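Local coordinates for alpha-galactosidase (Umbelopsis vinacea, PDB 3A5V), which hydrolyses terminal alpha-linked galactose from galactosides, as a family 27 glycoside hydrolase that forms a tetramer, at residues 367-372 and 376-381; 323-328 and 337-342; 256-261 and 288-293; 306-311 and 341-346. All coordinates share one frame; numbering follows the deposited sequence.

Interaction 1: residues 367-372 and 376-381; sequences KSLGNF and ITLDVP. With NAG (2-acetamido-2-deoxy-beta-D-glucopyranose), chain D.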
loop_
_atom_site.group_PDB
_atom_site.type_symbol
_atom_site.label_atom_id
_atom_site.label_comp_id
_atom_site.label_asym_id
_atom_site.label_seq_id
_atom_site.Cartn_x
_atom_site.Cartn_y
_atom_site.Cartn_z
ATOM N N LYS A 367 27.302 3.737 -38.449
ATOM C CA LYS A 367 27.950 4.802 -39.199
ATOM C C LYS A 367 28.035 6.075 -38.373
ATOM O O LYS A 367 27.166 6.350 -37.532
ATOM C CB LYS A 367 27.225 5.073 -40.518
ATOM C CG LYS A 367 25.850 5.660 -40.356
ATOM C CD LYS A 367 25.278 6.138 -41.682
ATOM C CE LYS A 367 23.858 6.666 -41.481
ATOM N NZ LYS A 367 23.170 6.849 -42.789
ATOM N N SER A 368 29.091 6.841 -38.624
ATOM C CA SER A 368 29.233 8.163 -38.049
ATOM C C SER A 368 28.200 9.103 -38.650
ATOM O O SER A 368 27.985 9.103 -39.867
ATOM C CB SER A 368 30.625 8.727 -38.325
ATOM O OG SER A 368 30.749 10.009 -37.721
ATOM N N LEU A 369 27.563 9.901 -37.794
ATOM C CA LEU A 369 26.683 10.960 -38.271
ATOM C C LEU A 369 27.427 12.281 -38.403
ATOM O O LEU A 369 26.835 13.272 -38.816
ATOM C CB LEU A 369 25.448 11.125 -37.366
ATOM C CG LEU A 369 24.535 9.897 -37.202
ATOM C CD1 LEU A 369 23.380 10.231 -36.241
ATOM C CD2 LEU A 369 24.013 9.367 -38.570
ATOM N N GLY A 370 28.715 12.285 -38.066
ATOM C CA GLY A 370 29.515 13.508 -38.076
ATOM C C GLY A 370 29.531 14.170 -36.708
ATOM O O GLY A 370 29.102 13.571 -35.717
ATOM N N ASN A 371 30.034 15.400 -36.658
ATOM C CA ASN A 371 30.120 16.167 -35.421
ATOM C C ASN A 371 28.923 17.094 -35.263
ATOM O O ASN A 371 28.396 17.610 -36.256
ATOM C CB ASN A 371 31.404 17.003 -35.396
ATOM C CG ASN A 371 32.611 16.228 -34.875
ATOM O OD1 ASN A 371 32.848 15.087 -35.277
ATOM N ND2 ASN A 371 33.380 16.869 -33.976
ATOM N N PHE A 372 28.523 17.313 -34.011
ATOM C CA PHE A 372 27.401 18.176 -33.650
ATOM C C PHE A 372 27.800 18.999 -32.423
ATOM O O PHE A 372 28.651 18.563 -31.642
ATOM C CB PHE A 372 26.177 17.313 -33.274
ATOM C CG PHE A 372 25.615 16.512 -34.417
ATOM C CD1 PHE A 372 26.212 15.312 -34.809
ATOM C CD2 PHE A 372 24.489 16.965 -35.107
ATOM C CE1 PHE A 372 25.696 14.568 -35.876
ATOM C CE2 PHE A 372 23.964 16.226 -36.181
ATOM C CZ PHE A 372 24.572 15.025 -36.561
ATOM N N ILE A 376 21.029 17.679 -31.121
ATOM C CA ILE A 376 20.914 16.887 -32.337
ATOM C C ILE A 376 19.428 16.604 -32.611
ATOM O O ILE A 376 18.680 16.261 -31.694
ATOM C CB ILE A 376 21.724 15.559 -32.220
ATOM C CG1 ILE A 376 21.708 14.788 -33.561
ATOM C CG2 ILE A 376 21.224 14.717 -31.018
ATOM C CD1 ILE A 376 22.716 13.627 -33.635
ATOM N N THR A 377 19.008 16.751 -33.867
ATOM C CA THR A 377 17.628 16.471 -34.251
ATOM C C THR A 377 17.618 15.347 -35.284
ATOM O O THR A 377 18.308 15.433 -36.308
ATOM C CB THR A 377 16.916 17.755 -34.815
ATOM O OG1 THR A 377 16.884 18.774 -33.802
ATOM C CG2 THR A 377 15.464 17.450 -35.250
ATOM N N LEU A 378 16.842 14.300 -35.026
ATOM C CA LEU A 378 16.803 13.130 -35.923
ATOM C C LEU A 378 15.389 12.616 -36.137
ATOM O O LEU A 378 14.532 12.748 -35.253
ATOM C CB LEU A 378 17.643 11.980 -35.346
ATOM C CG LEU A 378 19.152 12.163 -35.191
ATOM C CD1 LEU A 378 19.726 10.937 -34.509
ATOM C CD2 LEU A 378 19.830 12.387 -36.544
ATOM N N ASP A 379 15.174 11.997 -37.299
ATOM C CA ASP A 379 13.943 11.248 -37.585
ATOM C C ASP A 379 13.892 9.967 -36.752
ATOM O O ASP A 379 14.830 9.175 -36.770
ATOM C CB ASP A 379 13.899 10.849 -39.056
ATOM C CG ASP A 379 13.700 12.033 -39.977
ATOM O OD1 ASP A 379 12.750 12.800 -39.762
ATOM O OD2 ASP A 379 14.484 12.170 -40.935
ATOM N N VAL A 380 12.784 9.762 -36.050
ATOM C CA VAL A 380 12.585 8.554 -35.254
ATOM C C VAL A 380 11.261 7.907 -35.679
ATOM O O VAL A 380 10.217 8.557 -35.660
ATOM C CB VAL A 380 12.585 8.867 -33.729
ATOM C CG1 VAL A 380 12.636 7.569 -32.920
ATOM C CG2 VAL A 380 13.765 9.815 -33.366
ATOM N N PRO A 381 11.301 6.633 -36.111
ATOM C CA PRO A 381 10.090 5.948 -36.576
ATOM C C PRO A 381 9.025 5.813 -35.479
ATOM O O PRO A 381 9.341 5.888 -34.280
ATOM C CB PRO A 381 10.609 4.558 -36.978
ATOM C CG PRO A 381 12.065 4.758 -37.247
ATOM C CD PRO A 381 12.496 5.766 -36.217
HETATM C C1 NAG D . 34.565 16.183 -33.509
HETATM C C2 NAG D . 35.575 17.324 -33.288
HETATM C C3 NAG D . 36.860 16.802 -32.637
HETATM C C4 NAG D . 36.537 16.012 -31.367
HETATM C C5 NAG D . 35.441 14.968 -31.650
HETATM C C6 NAG D . 35.025 14.245 -30.366
HETATM C C7 NAG D . 35.775 19.331 -34.659
HETATM C C8 NAG D . 35.917 19.897 -36.047
HETATM N N2 NAG D . 35.881 18.008 -34.538
HETATM O O3 NAG D . 37.719 17.877 -32.320
HETATM O O4 NAG D . 37.693 15.325 -30.926
HETATM O O5 NAG D . 34.320 15.572 -32.251
HETATM O O6 NAG D . 34.141 13.190 -30.659
HETATM O O7 NAG D . 35.595 20.087 -33.693
#

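Interaction 2: residues 323-328 and 337-342; sequences QVVILL and MTATWD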
loop_
_atom_site.group_PDB
_atom_site.type_symbol
_atom_site.label_atom_id
_atom_site.label_comp_id
_atom_site.label_asym_id
_atom_site.label_seq_id
_atom_site.Cartn_x
_atom_site.Cartn_y
_atom_site.Cartn_z
ATOM N N GLN A 323 29.202 8.356 -24.286
ATOM C CA GLN A 323 27.818 8.421 -23.777
ATOM C C GLN A 323 26.893 7.692 -24.715
ATOM O O GLN A 323 27.021 7.824 -25.938
ATOM C CB GLN A 323 27.346 9.879 -23.674
ATOM C CG GLN A 323 26.120 10.139 -22.742
ATOM C CD GLN A 323 26.490 10.141 -21.256
ATOM O OE1 GLN A 323 27.656 10.018 -20.895
ATOM N NE2 GLN A 323 25.489 10.251 -20.394
ATOM N N VAL A 324 25.947 6.941 -24.161
ATOM C CA VAL A 324 24.879 6.390 -24.995
ATOM C C VAL A 324 23.671 7.328 -24.886
ATOM O O VAL A 324 23.363 7.829 -23.800
ATOM C CB VAL A 324 24.526 4.899 -24.658
ATOM C CG1 VAL A 324 23.918 4.768 -23.250
ATOM C CG2 VAL A 324 23.562 4.315 -25.717
ATOM N N VAL A 325 23.036 7.604 -26.019
ATOM C CA VAL A 325 21.847 8.455 -26.066
ATOM C C VAL A 325 20.792 7.763 -26.905
ATOM O O VAL A 325 21.079 7.291 -28.009
ATOM C CB VAL A 325 22.156 9.892 -26.595
ATOM C CG1 VAL A 325 20.870 10.725 -26.768
ATOM C CG2 VAL A 325 23.112 10.614 -25.625
ATOM N N ILE A 326 19.577 7.680 -26.370
ATOM C CA ILE A 326 18.459 7.073 -27.102
ATOM C C ILE A 326 17.271 8.018 -27.206
ATOM O O ILE A 326 16.743 8.491 -26.184
ATOM C CB ILE A 326 17.971 5.752 -26.440
ATOM C CG1 ILE A 326 19.147 4.783 -26.249
ATOM C CG2 ILE A 326 16.855 5.107 -27.276
ATOM C CD1 ILE A 326 19.012 3.887 -25.066
ATOM N N LEU A 327 16.836 8.267 -28.442
ATOM C CA LEU A 327 15.577 8.970 -28.698
ATOM C C LEU A 327 14.512 7.917 -28.927
ATOM O O LEU A 327 14.650 7.075 -29.812
ATOM C CB LEU A 327 15.692 9.868 -29.945
ATOM C CG LEU A 327 16.857 10.863 -29.926
ATOM C CD1 LEU A 327 17.093 11.392 -31.345
ATOM C CD2 LEU A 327 16.564 11.983 -28.944
ATOM N N LEU A 328 13.457 7.952 -28.128
ATOM C CA LEU A 328 12.408 6.937 -28.253
ATOM C C LEU A 328 11.081 7.622 -28.541
ATOM O O LEU A 328 10.638 8.512 -27.795
ATOM C CB LEU A 328 12.319 6.074 -26.982
ATOM C CG LEU A 328 11.302 4.922 -26.910
ATOM C CD1 LEU A 328 11.798 3.912 -25.876
ATOM C CD2 LEU A 328 9.924 5.430 -26.508
ATOM N N MET A 337 12.906 14.155 -33.447
ATOM C CA MET A 337 13.153 14.359 -32.016
ATOM C C MET A 337 14.494 15.053 -31.776
ATOM O O MET A 337 15.447 14.814 -32.519
ATOM C CB MET A 337 13.125 13.014 -31.256
ATOM C CG MET A 337 11.779 12.270 -31.332
ATOM S SD MET A 337 11.772 10.765 -30.305
ATOM C CE MET A 337 12.353 11.404 -28.700
ATOM N N THR A 338 14.560 15.875 -30.725
ATOM C CA THR A 338 15.757 16.675 -30.391
ATOM C C THR A 338 16.273 16.384 -28.989
ATOM O O THR A 338 15.495 16.413 -28.016
ATOM C CB THR A 338 15.436 18.196 -30.500
ATOM O OG1 THR A 338 15.044 18.482 -31.837
ATOM C CG2 THR A 338 16.649 19.063 -30.126
ATOM N N ALA A 339 17.572 16.095 -28.885
ATOM C CA ALA A 339 18.259 15.977 -27.597
ATOM C C ALA A 339 19.254 17.128 -27.502
ATOM O O ALA A 339 20.017 17.355 -28.442
ATOM C CB ALA A 339 18.998 14.647 -27.499
ATOM N N THR A 340 19.226 17.851 -26.388
ATOM C CA THR A 340 20.170 18.944 -26.166
ATOM C C THR A 340 21.319 18.424 -25.286
ATOM O O THR A 340 21.159 17.438 -24.571
ATOM C CB THR A 340 19.508 20.138 -25.463
ATOM O OG1 THR A 340 19.251 19.806 -24.095
ATOM C CG2 THR A 340 18.166 20.510 -26.146
ATOM N N TRP A 341 22.465 19.091 -25.356
ATOM C CA TRP A 341 23.624 18.731 -24.545
ATOM C C TRP A 341 23.284 18.906 -23.061
ATOM O O TRP A 341 23.715 18.093 -22.225
ATOM C CB TRP A 341 24.827 19.618 -24.929
ATOM C CG TRP A 341 25.644 19.220 -26.198
ATOM C CD1 TRP A 341 26.958 19.554 -26.445
ATOM C CD2 TRP A 341 25.207 18.458 -27.351
ATOM N NE1 TRP A 341 27.355 19.059 -27.670
ATOM C CE2 TRP A 341 26.307 18.376 -28.239
ATOM C CE3 TRP A 341 23.992 17.834 -27.717
ATOM C CZ2 TRP A 341 26.234 17.692 -29.468
ATOM C CZ3 TRP A 341 23.919 17.150 -28.922
ATOM C CH2 TRP A 341 25.033 17.090 -29.797
ATOM N N ASP A 342 22.517 19.956 -22.723
ATOM C CA ASP A 342 22.166 20.175 -21.319
ATOM C C ASP A 342 21.282 19.040 -20.771
ATOM O O ASP A 342 21.344 18.734 -19.580
ATOM C CB ASP A 342 21.509 21.543 -21.078
ATOM C CG ASP A 342 22.511 22.696 -21.171
ATOM O OD1 ASP A 342 23.751 22.451 -21.162
ATOM O OD2 ASP A 342 22.051 23.844 -21.256
#

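Interaction 3: residues 256-261 and 288-293; sequences VHYTIW and KEVIAV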
loop_
_atom_site.group_PDB
_atom_site.type_symbol
_atom_site.label_atom_id
_atom_site.label_comp_id
_atom_site.label_asym_id
_atom_site.label_seq_id
_atom_site.Cartn_x
_atom_site.Cartn_y
_atom_site.Cartn_z
ATOM N N VAL A 256 13.217 -1.250 -30.788
ATOM C CA VAL A 256 13.021 -0.494 -29.553
ATOM C C VAL A 256 13.207 -1.378 -28.324
ATOM O O VAL A 256 13.937 -1.042 -27.394
ATOM C CB VAL A 256 11.619 0.187 -29.534
ATOM C CG1 VAL A 256 11.367 0.923 -28.172
ATOM C CG2 VAL A 256 11.548 1.146 -30.642
ATOM N N HIS A 257 12.526 -2.511 -28.352
ATOM C CA HIS A 257 12.564 -3.536 -27.319
ATOM C C HIS A 257 14.018 -3.942 -27.036
ATOM O O HIS A 257 14.496 -3.803 -25.903
ATOM C CB HIS A 257 11.662 -4.679 -27.835
ATOM C CG HIS A 257 11.727 -5.971 -27.069
ATOM N ND1 HIS A 257 11.737 -6.043 -25.693
ATOM C CD2 HIS A 257 11.681 -7.252 -27.515
ATOM C CE1 HIS A 257 11.735 -7.313 -25.324
ATOM N NE2 HIS A 257 11.691 -8.067 -26.411
ATOM N N TYR A 258 14.745 -4.345 -28.079
ATOM C CA TYR A 258 16.139 -4.768 -27.901
ATOM C C TYR A 258 17.032 -3.627 -27.376
ATOM O O TYR A 258 17.857 -3.824 -26.477
ATOM C CB TYR A 258 16.690 -5.329 -29.226
ATOM C CG TYR A 258 18.010 -6.052 -29.075
ATOM C CD1 TYR A 258 19.211 -5.340 -29.074
ATOM C CD2 TYR A 258 18.056 -7.439 -28.910
ATOM C CE1 TYR A 258 20.434 -5.971 -28.911
ATOM C CE2 TYR A 258 19.294 -8.101 -28.757
ATOM C CZ TYR A 258 20.476 -7.347 -28.758
ATOM O OH TYR A 258 21.712 -7.960 -28.624
ATOM N N THR A 259 16.886 -2.447 -27.967
ATOM C CA THR A 259 17.692 -1.268 -27.588
ATOM C C THR A 259 17.575 -0.930 -26.100
ATOM O O THR A 259 18.585 -0.698 -25.421
ATOM C CB THR A 259 17.256 -0.026 -28.410
ATOM O OG1 THR A 259 17.467 -0.272 -29.817
ATOM C CG2 THR A 259 18.021 1.246 -27.954
ATOM N N ILE A 260 16.339 -0.862 -25.604
ATOM C CA ILE A 260 16.107 -0.471 -24.223
ATOM C C ILE A 260 16.578 -1.564 -23.259
ATOM O O ILE A 260 17.215 -1.256 -22.268
ATOM C CB ILE A 260 14.616 -0.052 -23.955
ATOM C CG1 ILE A 260 14.216 1.166 -24.826
ATOM C CG2 ILE A 260 14.375 0.260 -22.466
ATOM C CD1 ILE A 260 15.040 2.461 -24.557
ATOM N N TRP A 261 16.275 -2.829 -23.557
ATOM C CA TRP A 261 16.804 -3.950 -22.754
ATOM C C TRP A 261 18.346 -3.885 -22.713
ATOM O O TRP A 261 18.965 -4.030 -21.650
ATOM C CB TRP A 261 16.377 -5.280 -23.377
ATOM C CG TRP A 261 15.034 -5.870 -22.890
ATOM C CD1 TRP A 261 14.851 -7.149 -22.441
ATOM C CD2 TRP A 261 13.732 -5.237 -22.827
ATOM N NE1 TRP A 261 13.542 -7.357 -22.106
ATOM C CE2 TRP A 261 12.826 -6.210 -22.331
ATOM C CE3 TRP A 261 13.245 -3.948 -23.129
ATOM C CZ2 TRP A 261 11.452 -5.939 -22.119
ATOM C CZ3 TRP A 261 11.870 -3.673 -22.918
ATOM C CH2 TRP A 261 10.993 -4.673 -22.416
ATOM N N LYS A 288 27.038 -6.146 -33.115
ATOM C CA LYS A 288 28.081 -6.106 -32.078
ATOM C C LYS A 288 28.165 -4.782 -31.340
ATOM O O LYS A 288 28.542 -4.764 -30.181
ATOM C CB LYS A 288 29.477 -6.435 -32.662
ATOM C CG LYS A 288 29.589 -7.864 -33.225
ATOM C CD LYS A 288 30.958 -8.067 -33.906
ATOM C CE LYS A 288 31.009 -9.388 -34.646
ATOM N NZ LYS A 288 32.415 -9.580 -35.169
ATOM N N GLU A 289 27.858 -3.676 -32.024
ATOM C CA GLU A 289 27.971 -2.345 -31.419
ATOM C C GLU A 289 26.868 -2.126 -30.372
ATOM O O GLU A 289 27.103 -1.492 -29.355
ATOM C CB GLU A 289 27.932 -1.252 -32.498
ATOM C CG GLU A 289 29.067 -1.391 -33.546
ATOM C CD GLU A 289 29.269 -0.141 -34.394
ATOM O OE1 GLU A 289 28.914 0.972 -33.952
ATOM O OE2 GLU A 289 29.791 -0.269 -35.521
ATOM N N VAL A 290 25.681 -2.670 -30.628
ATOM C CA VAL A 290 24.577 -2.611 -29.654
ATOM C C VAL A 290 24.865 -3.536 -28.458
ATOM O O VAL A 290 24.703 -3.137 -27.307
ATOM C CB VAL A 290 23.220 -2.949 -30.301
ATOM C CG1 VAL A 290 22.067 -2.750 -29.280
ATOM C CG2 VAL A 290 22.984 -2.080 -31.547
ATOM N N ILE A 291 25.320 -4.762 -28.734
ATOM C CA ILE A 291 25.735 -5.681 -27.670
ATOM C C ILE A 291 26.817 -5.042 -26.786
ATOM O O ILE A 291 26.760 -5.148 -25.568
ATOM C CB ILE A 291 26.202 -7.055 -28.242
ATOM C CG1 ILE A 291 25.018 -7.778 -28.916
ATOM C CG2 ILE A 291 26.876 -7.936 -27.137
ATOM C CD1 ILE A 291 25.439 -8.923 -29.841
ATOM N N ALA A 292 27.773 -4.346 -27.409
ATOM C CA ALA A 292 28.824 -3.653 -26.656
ATOM C C ALA A 292 28.290 -2.595 -25.681
ATOM O O ALA A 292 28.947 -2.265 -24.692
ATOM C CB ALA A 292 29.839 -3.026 -27.632
ATOM N N VAL A 293 27.109 -2.040 -25.964
ATOM C CA VAL A 293 26.488 -1.112 -24.998
ATOM C C VAL A 293 26.037 -1.875 -23.746
ATOM O O VAL A 293 26.311 -1.452 -22.619
ATOM C CB VAL A 293 25.282 -0.334 -25.626
ATOM C CG1 VAL A 293 24.447 0.375 -24.525
ATOM C CG2 VAL A 293 25.782 0.660 -26.676
#

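Interaction 4: residues 306-311 and 341-346; sequences WVKGDQ and WDDIWV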
loop_
_atom_site.group_PDB
_atom_site.type_symbol
_atom_site.label_atom_id
_atom_site.label_comp_id
_atom_site.label_asym_id
_atom_site.label_seq_id
_atom_site.Cartn_x
_atom_site.Cartn_y
_atom_site.Cartn_z
ATOM N N TRP A 306 13.873 12.612 -19.817
ATOM C CA TRP A 306 12.534 13.200 -19.850
ATOM C C TRP A 306 11.519 12.360 -20.595
ATOM O O TRP A 306 11.872 11.441 -21.358
ATOM C CB TRP A 306 12.526 14.646 -20.403
ATOM C CG TRP A 306 13.245 14.941 -21.726
ATOM C CD1 TRP A 306 14.356 15.722 -21.869
ATOM C CD2 TRP A 306 12.856 14.554 -23.069
ATOM N NE1 TRP A 306 14.694 15.840 -23.198
ATOM C CE2 TRP A 306 13.807 15.113 -23.953
ATOM C CE3 TRP A 306 11.818 13.769 -23.603
ATOM C CZ2 TRP A 306 13.743 14.935 -25.349
ATOM C CZ3 TRP A 306 11.753 13.583 -24.991
ATOM C CH2 TRP A 306 12.720 14.163 -25.848
ATOM N N VAL A 307 10.254 12.674 -20.328
ATOM C CA VAL A 307 9.116 12.207 -21.117
ATOM C C VAL A 307 8.386 13.466 -21.606
ATOM O O VAL A 307 8.064 14.347 -20.799
ATOM C CB VAL A 307 8.120 11.343 -20.282
ATOM C CG1 VAL A 307 6.892 10.929 -21.140
ATOM C CG2 VAL A 307 8.785 10.097 -19.764
ATOM N N LYS A 308 8.148 13.561 -22.911
ATOM C CA LYS A 308 7.421 14.699 -23.485
ATOM C C LYS A 308 6.346 14.126 -24.395
ATOM O O LYS A 308 6.633 13.698 -25.508
ATOM C CB LYS A 308 8.352 15.627 -24.275
ATOM C CG LYS A 308 9.406 16.356 -23.424
ATOM C CD LYS A 308 10.412 17.117 -24.313
ATOM C CE LYS A 308 11.476 17.855 -23.471
ATOM N NZ LYS A 308 12.403 18.625 -24.377
ATOM N N GLY A 309 5.115 14.082 -23.887
ATOM C CA GLY A 309 4.018 13.372 -24.574
ATOM C C GLY A 309 4.426 11.922 -24.731
ATOM O O GLY A 309 4.784 11.275 -23.743
ATOM N N ASP A 310 4.438 11.439 -25.974
ATOM C CA ASP A 310 4.826 10.062 -26.286
ATOM C C ASP A 310 6.331 9.893 -26.568
ATOM O O ASP A 310 6.787 8.806 -26.949
ATOM C CB ASP A 310 4.083 9.618 -27.553
ATOM C CG ASP A 310 2.639 9.253 -27.295
ATOM O OD1 ASP A 310 2.333 8.757 -26.189
ATOM O OD2 ASP A 310 1.815 9.453 -28.216
ATOM N N GLN A 311 7.095 10.966 -26.401
ATOM C CA GLN A 311 8.546 10.912 -26.637
ATOM C C GLN A 311 9.329 10.767 -25.341
ATOM O O GLN A 311 8.929 11.320 -24.296
ATOM C CB GLN A 311 8.993 12.165 -27.376
ATOM C CG GLN A 311 8.366 12.273 -28.767
ATOM C CD GLN A 311 8.881 13.467 -29.534
ATOM O OE1 GLN A 311 9.854 14.108 -29.126
ATOM N NE2 GLN A 311 8.229 13.782 -30.650
ATOM N N TRP A 341 22.465 19.091 -25.356
ATOM C CA TRP A 341 23.624 18.731 -24.545
ATOM C C TRP A 341 23.284 18.906 -23.061
ATOM O O TRP A 341 23.715 18.093 -22.225
ATOM C CB TRP A 341 24.827 19.618 -24.929
ATOM C CG TRP A 341 25.644 19.220 -26.198
ATOM C CD1 TRP A 341 26.958 19.554 -26.445
ATOM C CD2 TRP A 341 25.207 18.458 -27.351
ATOM N NE1 TRP A 341 27.355 19.059 -27.670
ATOM C CE2 TRP A 341 26.307 18.376 -28.239
ATOM C CE3 TRP A 341 23.992 17.834 -27.717
ATOM C CZ2 TRP A 341 26.234 17.692 -29.468
ATOM C CZ3 TRP A 341 23.919 17.150 -28.922
ATOM C CH2 TRP A 341 25.033 17.090 -29.797
ATOM N N ASP A 342 22.517 19.956 -22.723
ATOM C CA ASP A 342 22.166 20.175 -21.319
ATOM C C ASP A 342 21.282 19.040 -20.771
ATOM O O ASP A 342 21.344 18.734 -19.580
ATOM C CB ASP A 342 21.509 21.543 -21.078
ATOM C CG ASP A 342 22.511 22.696 -21.171
ATOM O OD1 ASP A 342 23.751 22.451 -21.162
ATOM O OD2 ASP A 342 22.051 23.844 -21.256
ATOM N N ASP A 343 20.449 18.452 -21.622
ATOM C CA ASP A 343 19.638 17.307 -21.187
ATOM C C ASP A 343 20.461 16.021 -21.115
ATOM O O ASP A 343 20.355 15.286 -20.135
ATOM C CB ASP A 343 18.443 17.113 -22.098
ATOM C CG ASP A 343 17.319 18.111 -21.795
ATOM O OD1 ASP A 343 17.233 18.624 -20.649
ATOM O OD2 ASP A 343 16.537 18.367 -22.708
ATOM N N ILE A 344 21.270 15.762 -22.142
ATOM C CA ILE A 344 22.114 14.554 -22.183
ATOM C C ILE A 344 22.996 14.435 -20.928
ATOM O O ILE A 344 23.138 13.331 -20.363
ATOM C CB ILE A 344 22.949 14.475 -23.493
ATOM C CG1 ILE A 344 22.002 14.280 -24.697
ATOM C CG2 ILE A 344 23.994 13.315 -23.437
ATOM C CD1 ILE A 344 22.630 14.633 -26.076
ATOM N N TRP A 345 23.574 15.567 -20.502
ATOM C CA TRP A 345 24.401 15.624 -19.286
ATOM C C TRP A 345 23.726 16.418 -18.139
ATOM O O TRP A 345 24.401 17.123 -17.367
ATOM C CB TRP A 345 25.813 16.174 -19.614
ATOM C CG TRP A 345 26.597 15.184 -20.452
ATOM C CD1 TRP A 345 27.241 14.071 -20.002
ATOM C CD2 TRP A 345 26.779 15.206 -21.869
ATOM N NE1 TRP A 345 27.829 13.402 -21.046
ATOM C CE2 TRP A 345 27.563 14.072 -22.207
ATOM C CE3 TRP A 345 26.361 16.073 -22.892
ATOM C CZ2 TRP A 345 27.933 13.777 -23.519
ATOM C CZ3 TRP A 345 26.725 15.781 -24.204
ATOM C CH2 TRP A 345 27.517 14.643 -24.505
ATOM N N VAL A 346 22.401 16.279 -18.013
ATOM C CA VAL A 346 21.648 17.008 -16.977
ATOM C C VAL A 346 22.234 16.877 -15.556
ATOM O O VAL A 346 22.292 17.868 -14.832
ATOM C CB VAL A 346 20.104 16.671 -16.983
ATOM C CG1 VAL A 346 19.828 15.165 -16.736
ATOM C CG2 VAL A 346 19.320 17.569 -15.987
HETATM O O HOH W 1 14.342 19.536 -22.676
#

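Interaction 1: residues 367-372 and 376-381
In the C-terminal beta sandwich, Phe372 and Leu369 of one sheet face Ile376 and Leu378 of another. Strand 367-372 is an outermost strand of the six-stranded sheet, and strand 376-380 pairs with strand 335-340. The two short axes come within 9.6 Å and run roughly antiparallel, at 152°. Phe372 and Ile376 make a CH-pi contact. The methyl CD1 of Ile376 sits 3.7 Å from the centroid of the Phe372 ring, 9° off the ring normal. CG1 of Ile376 lies over the same face, above CE2 of Phe372, at 3.7 Å. Ile376 reaches the ring because its CG1 is anti to the backbone N (chi1 -175°). Further along, Leu369 and Leu378 meet tip to tip, CD1 to CD1 at 4.1 Å. With alanine in place of Phe372, the Ile376 methyl is likely to lose its aromatic face, and a gap would probably open between the sheets. Asn371 points elsewhere and carries an N-glycan, its ND2 bonded covalently to NAG C1. Gly370 N donates to Ser368 OG at 3.1 Å, which makes an ST turn. Two sheets packed through apolar side chains are the mark of a beta sandwich; here the border strand also carries the N-glycan.

Interaction 2: residues 323-328 and 337-342
Leu327 and Met337 lie against each other between two facing strands, with Ala339 completing the group. The short axes of strands 323-328 and 337-340 approach to 8.1 Å at 149°. The strands belong to different sheets of the sandwich, so side chains bridge them. The Met337 chain runs extended through chi2 and then bends at chi3 (51°). This turns Met337 CE back onto Leu327 CB at 3.9 Å. Met337 CE also lies 3.5 Å from Leu328 O, and Met337 SD 3.6 Å from it, so the thioether end rests on backbone as well as on side chain. Leu327 sends its two methyls to different places. Leu327 CD2 meets Ala339 CB at 3.9 Å, while Leu327 CD1 lies 4.0 Å from Met337 O. Val325 CG1 approaches Ala339 CB more loosely, at 4.4 Å. The side chain of Leu328 leaves from the other face of its strand and packs on Val256 and Ile260 of helix 251-263. The hydroxyl of Thr338 also turns off and pairs with Thr377. The contacts between side chains are apolar, with carbonyl oxygens touched only by van der Waals approach, so burial rather than directional bonding probably carries them.

Interaction 3: residues 256-261 and 288-293
Tyr258 sets the edge of its ring against Val290. The methyl CG1 of Val290 lies in the ring plane, 3.6 Å from CE1 and 3.9 Å from CD1 of Tyr258. The two side chains cross at a slant, with CG of Tyr258 anti to its backbone N (chi1 -168°). That torsion carries the ring from helix 251-263 over to helix 288-294. Beyond the ring, Tyr258 OH comes to 3.3 Å from Ile291 CG1. This is an oxygen-to-carbon contact. The polar partner of the hydroxyl is Tyr45 OH, to which it is hydrogen-bonded. A phenylalanine here would lose the hydroxyl and would probably leave Tyr45 without this partner, with less filling beside Ile291. Val290 also touches Leu387 of the C-terminal beta sandwich, so the two helices meet close to the domain boundary. Glu289, on the same helix, forms a salt bridge with Arg361. Across the helices the contact is by van der Waals packing, and the buried hydroxyl is satisfied by Tyr45, from a third part of the chain.

Interaction 4: residues 306-311 and 341-346
Trp306 and Asp343 form the close part of this surface contact. Trp306 NE1 gives a weak hydrogen bond to Asp343 OD2, 3.2 Å long and bent to 131° at the hydrogen. The carboxylate meets the edge of the indole, and the two planes are 72° apart. One face of the same indole is covered by Lys308, whose CE lies 3.5 Å above the plane of the Trp306 ring, over its centre. Asp343 itself stands on the short helix 341-344, and its backbone N is capped by Thr340 OG1. The looser part is the charged pair beside it. Lys308 NZ and Asp343 OD2 are 4.5 Å apart, beyond a salt bridge. A water fills the step between them: it accepts from Lys308 NZ at 2.7 Å and donates to Asp343 OD2. One carboxylate oxygen therefore receives both the indole N-H and the water. With a lysine nearby, Asp343 would probably stay charged, but the attraction acts partly through water and is likely to be modest.

Interaction 3 comes first along the chain, and its helices belong to the barrel domain. The other three lie in the C-terminal beta sandwich. Segment 306-311 opens interaction 4 before interaction 2 begins. These two end on the same stretch, sharing Trp341 and Asp342 at the start of helix 341-344, and their centres are only 7 Å apart. Interaction 1 follows, 10 Å from interaction 2, centre to centre. There strands 375-380 and 335-340 pair, with Leu378 O close to Met337 N at 2.8 Å. Interaction 2 touches all three others. It meets interaction 3 through Leu328 CD1, 3.8 Å from Ile260 CD1, so the sandwich packs directly on the barrel helix 251-263 there.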